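Local coordinates for protein TqaL (PDB 7EEH) that belongs to the 2OG-Fe dioxygenase family of the cupin clan and holds a ferric ion at a two-histidine, one-aspartate site, at residues B[166-171]-B[256-261]; B[59-64]-B[194-199]. The protein carries 1 engineered substitution. All coordinates share one frame; numbering follows the deposited sequence.

Overall arrangement
Both contacts are built on the large antiparallel sheet, with centres about 13 Å apart and on the same side of the chain's centre. Strand 267-277 lies between strands 158-170 and 190-199, which bear one segment each. Along the chain the order is 59-64, 166-171, 194-199, 256-261, so the segments of the two contacts alternate. Contact 1 is a surface contact between a strand end and the loop 256-261, whereas contact 2 is buried and sets a turn after helix 52-58 against a bulged strand. They meet where R167 NH2 lies 3.0 Å from N63 OD1, a probable hydrogen bond. Together they attach two separate connections to one sheet of the cupin-type fold.

Contact 1 of 2, residues B[166-171]-B[256-261]; sequences LRTVTT and SPVLPL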
loop_
_atom_site.group_PDB
_atom_site.type_symbol
_atom_site.label_atom_id
_atom_site.label_comp_id
_atom_site.label_asym_id
_atom_site.label_seq_id
_atom_site.Cartn_x
_atom_site.Cartn_y
_atom_site.Cartn_z
ATOM N N LEU B 166 30.379 -12.447 -10.809
ATOM C CA LEU B 166 31.537 -11.997 -11.577
ATOM C C LEU B 166 32.117 -10.723 -10.979
ATOM O O LEU B 166 31.404 -9.727 -10.812
ATOM C CB LEU B 166 31.146 -11.759 -13.056
ATOM C CG LEU B 166 32.136 -11.000 -13.946
ATOM C CD1 LEU B 166 33.406 -11.800 -14.122
ATOM C CD2 LEU B 166 31.541 -10.677 -15.297
ATOM N N ARG B 167 33.413 -10.748 -10.673
ATOM C CA ARG B 167 34.150 -9.549 -10.292
ATOM C C ARG B 167 35.123 -9.220 -11.417
ATOM O O ARG B 167 36.012 -10.024 -11.726
ATOM C CB ARG B 167 34.890 -9.749 -8.965
ATOM C CG ARG B 167 36.019 -8.748 -8.734
ATOM C CD ARG B 167 36.557 -8.820 -7.312
ATOM N NE ARG B 167 35.538 -8.486 -6.319
ATOM C CZ ARG B 167 35.683 -8.652 -5.010
ATOM N NH1 ARG B 167 36.824 -9.140 -4.518
ATOM N NH2 ARG B 167 34.686 -8.335 -4.189
ATOM N N THR B 168 34.937 -8.067 -12.053
ATOM C CA THR B 168 35.900 -7.610 -13.047
ATOM C C THR B 168 36.959 -6.757 -12.359
ATOM O O THR B 168 36.703 -6.155 -11.320
ATOM C CB THR B 168 35.224 -6.816 -14.169
ATOM O OG1 THR B 168 34.644 -5.619 -13.637
ATOM C CG2 THR B 168 34.145 -7.661 -14.850
ATOM N N VAL B 169 38.157 -6.726 -12.938
ATOM C CA VAL B 169 39.306 -6.038 -12.346
ATOM C C VAL B 169 39.965 -5.188 -13.426
ATOM O O VAL B 169 40.327 -5.703 -14.489
ATOM C CB VAL B 169 40.323 -7.024 -11.746
ATOM C CG1 VAL B 169 41.452 -6.273 -11.060
ATOM C CG2 VAL B 169 39.644 -7.973 -10.771
ATOM N N THR B 170 40.111 -3.892 -13.157
ATOM C CA THR B 170 40.749 -2.943 -14.065
ATOM C C THR B 170 42.028 -2.458 -13.402
ATOM O O THR B 170 41.980 -1.888 -12.306
ATOM C CB THR B 170 39.836 -1.750 -14.374
ATOM O OG1 THR B 170 38.594 -2.210 -14.927
ATOM C CG2 THR B 170 40.507 -0.793 -15.363
ATOM N N THR B 171 43.166 -2.672 -14.059
ATOM C CA THR B 171 44.408 -2.356 -13.375
ATOM C C THR B 171 45.231 -1.345 -14.173
ATOM O O THR B 171 45.214 -1.369 -15.412
ATOM C CB THR B 171 45.213 -3.652 -13.118
ATOM O OG1 THR B 171 46.201 -3.428 -12.104
ATOM C CG2 THR B 171 45.876 -4.169 -14.391
ATOM N N SER B 256 30.115 -0.329 -21.341
ATOM C CA SER B 256 31.341 0.448 -21.411
ATOM C C SER B 256 32.295 0.014 -20.307
ATOM O O SER B 256 31.864 -0.530 -19.288
ATOM C CB SER B 256 31.026 1.938 -21.293
ATOM O OG SER B 256 30.782 2.302 -19.950
ATOM N N PRO B 257 33.603 0.228 -20.480
ATOM C CA PRO B 257 34.567 -0.242 -19.472
ATOM C C PRO B 257 34.377 0.433 -18.124
ATOM O O PRO B 257 33.955 1.588 -18.033
ATOM C CB PRO B 257 35.927 0.132 -20.078
ATOM C CG PRO B 257 35.664 0.324 -21.532
ATOM C CD PRO B 257 34.274 0.847 -21.636
ATOM N N VAL B 258 34.720 -0.300 -17.063
ATOM C CA VAL B 258 34.847 0.324 -15.753
ATOM C C VAL B 258 35.975 1.341 -15.796
ATOM O O VAL B 258 37.071 1.056 -16.294
ATOM C CB VAL B 258 35.104 -0.733 -14.671
ATOM C CG1 VAL B 258 35.265 -0.065 -13.315
ATOM C CG2 VAL B 258 33.979 -1.737 -14.637
ATOM N N LEU B 259 35.711 2.535 -15.271
ATOM C CA LEU B 259 36.727 3.573 -15.156
ATOM C C LEU B 259 37.115 3.752 -13.698
ATOM O O LEU B 259 36.234 3.887 -12.839
ATOM C CB LEU B 259 36.225 4.907 -15.723
ATOM C CG LEU B 259 36.012 4.958 -17.232
ATOM C CD1 LEU B 259 35.367 6.276 -17.622
ATOM C CD2 LEU B 259 37.312 4.749 -17.979
ATOM N N PRO B 260 38.407 3.760 -13.376
ATOM C CA PRO B 260 38.805 3.925 -11.978
ATOM C C PRO B 260 38.742 5.386 -11.565
ATOM O O PRO B 260 39.125 6.286 -12.314
ATOM C CB PRO B 260 40.246 3.397 -11.953
ATOM C CG PRO B 260 40.742 3.539 -13.358
ATOM C CD PRO B 260 39.569 3.757 -14.286
ATOM N N LEU B 261 38.227 5.614 -10.362
ATOM C CA LEU B 261 38.217 6.957 -9.800
ATOM C C LEU B 261 39.639 7.471 -9.608
ATOM O O LEU B 261 40.043 8.481 -10.196
ATOM C CB LEU B 261 37.460 6.941 -8.478
ATOM C CG LEU B 261 37.349 8.273 -7.752
ATOM C CD1 LEU B 261 36.730 9.316 -8.666
ATOM C CD2 LEU B 261 36.544 8.094 -6.477
#
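T170 and V258 are the residues whose CA atoms come nearest, 7.0 Å apart. Segment 166-171 is the end of strand 158-170, and it faces an irregular segment, 256-261, that does not join it as a strand. At this spacing the contact is made by the threonine side chains with the side chain and carbonyl oxygen of V258. T168 and T170, two residues apart on the strand, both turn toward the loop, while V169 between them points away; V258 projects back at the pair. The hydroxyl of T170 does most of the touching: OG1 lies 3.8 Å from V258 CB. It is anti to its own carbonyl carbon (chi1 -57°); this rotation sets OG1 beside the backbone N, and CG2, anti to that N, lies 4.0 Å from V258 O. The same carbonyl oxygen is 3.9 Å from T170 OG1, too far for a hydrogen bond. Two residues earlier on the strand, T168 OG1 meets the CG2 branch of V258 at 4.1 Å, so the valine spans both threonines with different atoms. V258 also packs on A267 and R269 of strand 267-277, the backbone partners of T170 and T168, and therefore lies across the border between two adjacent strands. The start of the loop is anchored by S256 OG, hydrogen-bonded to N206 O and V209 N. It follows strand 252-255, which carries the iron ligand H253, and the side chain of T168 is about 12 Å from the ferric ion. The arrangement is plain packing of the connection between strands 252-255 and 267-277 on the end of an inner strand of the large sheet in a cupin-type, double-stranded beta-helix fold.

Contact 2 of 2, residues B[59-64]-B[194-199]; sequences QRVSNN and TYLGSK
A classic beta bulge in strand 190-199, where L196 and G197 both face D270 of the neighbouring strand, supplies one side of this contact, and the turn 59-64 supplies the other. L196 is the strand residue that reaches across. Its CG is anti to the carbonyl carbon (chi1 -65°), and the branch carbon CD1 ends 3.6 Å from S62 OG and 4.3 Å from V61 CG1. The serine oxygen thus touches a methyl group while its hydrogen bond goes to N165 OD1. Q59 CG packs against the carbonyl oxygen L196 O at 3.8 Å. A water also bonds to that carbonyl, at 2.8 Å from L196 O; its link onward to Q59 OE1 is doubtful because the separation is too short. Within the strand, Y195 OH and S198 OG share a hydrogen bond of 2.8 Å, and G197 N sits 3.6 Å above one face of the tyrosine ring, offset toward its rim. The turn itself is drawn together by a backbone bond from N63 N to R60 O. It follows helix 52-58 and lies against strands 158-170 and 267-277 through S62, while V61 also packs on helix 122-125.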
loop_
_atom_site.group_PDB
_atom_site.type_symbol
_atom_site.label_atom_id
_atom_site.label_comp_id
_atom_site.label_asym_id
_atom_site.label_seq_id
_atom_site.Cartn_x
_atom_site.Cartn_y
_atom_site.Cartn_z
ATOM N N GLN B 59 26.882 -8.772 -0.049
ATOM C CA GLN B 59 27.918 -7.809 -0.395
ATOM C C GLN B 59 29.335 -8.322 -0.142
ATOM O O GLN B 59 30.297 -7.602 -0.437
ATOM C CB GLN B 59 27.661 -6.511 0.365
ATOM C CG GLN B 59 26.428 -5.834 -0.196
ATOM C CD GLN B 59 26.009 -4.611 0.559
ATOM O OE1 GLN B 59 26.526 -3.526 0.331
ATOM N NE2 GLN B 59 25.038 -4.772 1.443
ATOM N N ARG B 60 29.482 -9.549 0.371
ATOM C CA ARG B 60 30.780 -10.154 0.628
ATOM C C ARG B 60 31.057 -11.408 -0.188
ATOM O O ARG B 60 32.218 -11.829 -0.255
ATOM C CB ARG B 60 30.916 -10.529 2.113
ATOM C CG ARG B 60 30.779 -9.374 3.075
ATOM C CD ARG B 60 30.712 -9.901 4.506
ATOM N NE ARG B 60 29.941 -8.995 5.355
ATOM C CZ ARG B 60 28.813 -9.320 5.983
ATOM N NH1 ARG B 60 28.315 -10.552 5.884
ATOM N NH2 ARG B 60 28.193 -8.415 6.732
ATOM N N VAL B 61 30.038 -12.025 -0.788
ATOM C CA VAL B 61 30.225 -13.325 -1.430
ATOM C C VAL B 61 31.180 -13.231 -2.622
ATOM O O VAL B 61 31.873 -14.207 -2.957
ATOM C CB VAL B 61 28.853 -13.913 -1.830
ATOM C CG1 VAL B 61 28.162 -13.034 -2.868
ATOM C CG2 VAL B 61 29.006 -15.339 -2.340
ATOM N N SER B 62 31.261 -12.063 -3.260
ATOM C CA SER B 62 32.142 -11.901 -4.410
ATOM C C SER B 62 33.618 -11.956 -4.023
ATOM O O SER B 62 34.477 -12.052 -4.911
ATOM C CB SER B 62 31.843 -10.571 -5.094
ATOM O OG SER B 62 30.532 -10.587 -5.655
ATOM N N ASN B 63 33.931 -11.875 -2.729
ATOM C CA ASN B 63 35.309 -11.988 -2.261
ATOM C C ASN B 63 35.862 -13.401 -2.394
ATOM O O ASN B 63 37.080 -13.583 -2.279
ATOM C CB ASN B 63 35.410 -11.543 -0.795
ATOM C CG ASN B 63 35.242 -10.032 -0.619
ATOM O OD1 ASN B 63 35.579 -9.250 -1.502
ATOM N ND2 ASN B 63 34.734 -9.624 0.540
ATOM N N ASN B 64 35.004 -14.398 -2.622
ATOM C CA ASN B 64 35.397 -15.801 -2.648
ATOM C C ASN B 64 35.280 -16.419 -4.034
ATOM O O ASN B 64 35.154 -17.646 -4.152
ATOM C CB ASN B 64 34.562 -16.599 -1.646
ATOM C CG ASN B 64 34.901 -16.255 -0.226
ATOM O OD1 ASN B 64 36.019 -15.840 0.056
ATOM N ND2 ASN B 64 33.943 -16.432 0.685
ATOM N N THR B 194 22.507 -7.766 -11.921
ATOM C CA THR B 194 22.245 -7.191 -10.614
ATOM C C THR B 194 23.583 -6.833 -9.985
ATOM O O THR B 194 24.504 -7.651 -9.971
ATOM C CB THR B 194 21.467 -8.179 -9.745
ATOM O OG1 THR B 194 20.145 -8.340 -10.285
ATOM C CG2 THR B 194 21.372 -7.708 -8.298
ATOM N N TYR B 195 23.688 -5.602 -9.503
ATOM C CA TYR B 195 24.925 -5.049 -8.978
ATOM C C TYR B 195 25.052 -5.365 -7.496
ATOM O O TYR B 195 24.125 -5.121 -6.718
ATOM C CB TYR B 195 24.921 -3.545 -9.219
ATOM C CG TYR B 195 25.975 -2.718 -8.547
ATOM C CD1 TYR B 195 25.808 -2.266 -7.239
ATOM C CD2 TYR B 195 27.102 -2.313 -9.246
ATOM C CE1 TYR B 195 26.767 -1.461 -6.634
ATOM C CE2 TYR B 195 28.064 -1.514 -8.651
ATOM C CZ TYR B 195 27.890 -1.093 -7.350
ATOM O OH TYR B 195 28.844 -0.288 -6.772
ATOM N N LEU B 196 26.198 -5.907 -7.107
ATOM C CA LEU B 196 26.445 -6.221 -5.708
ATOM C C LEU B 196 27.339 -5.208 -5.007
ATOM O O LEU B 196 27.178 -4.996 -3.801
ATOM C CB LEU B 196 27.082 -7.610 -5.573
ATOM C CG LEU B 196 26.205 -8.783 -6.004
ATOM C CD1 LEU B 196 26.959 -10.111 -5.763
ATOM C CD2 LEU B 196 24.869 -8.713 -5.245
ATOM N N GLY B 197 28.283 -4.610 -5.719
ATOM C CA GLY B 197 29.191 -3.648 -5.126
ATOM C C GLY B 197 30.290 -3.313 -6.113
ATOM O O GLY B 197 30.351 -3.858 -7.219
ATOM N N SER B 198 31.165 -2.404 -5.687
ATOM C CA SER B 198 32.327 -2.019 -6.481
ATOM C C SER B 198 33.372 -1.351 -5.588
ATOM O O SER B 198 33.117 -1.050 -4.421
ATOM C CB SER B 198 31.931 -1.083 -7.610
ATOM O OG SER B 198 31.606 0.200 -7.106
ATOM N N LYS B 199 34.546 -1.097 -6.175
ATOM C CA LYS B 199 35.699 -0.535 -5.466
ATOM C C LYS B 199 36.455 0.390 -6.408
ATOM O O LYS B 199 36.913 -0.056 -7.466
ATOM C CB LYS B 199 36.627 -1.643 -4.963
ATOM C CG LYS B 199 37.597 -1.232 -3.837
ATOM C CD LYS B 199 38.563 -2.383 -3.475
ATOM C CE LYS B 199 39.600 -2.642 -4.582
ATOM N NZ LYS B 199 40.618 -3.681 -4.230
HETATM O O HOH W 1 27.779 -3.225 -1.748
#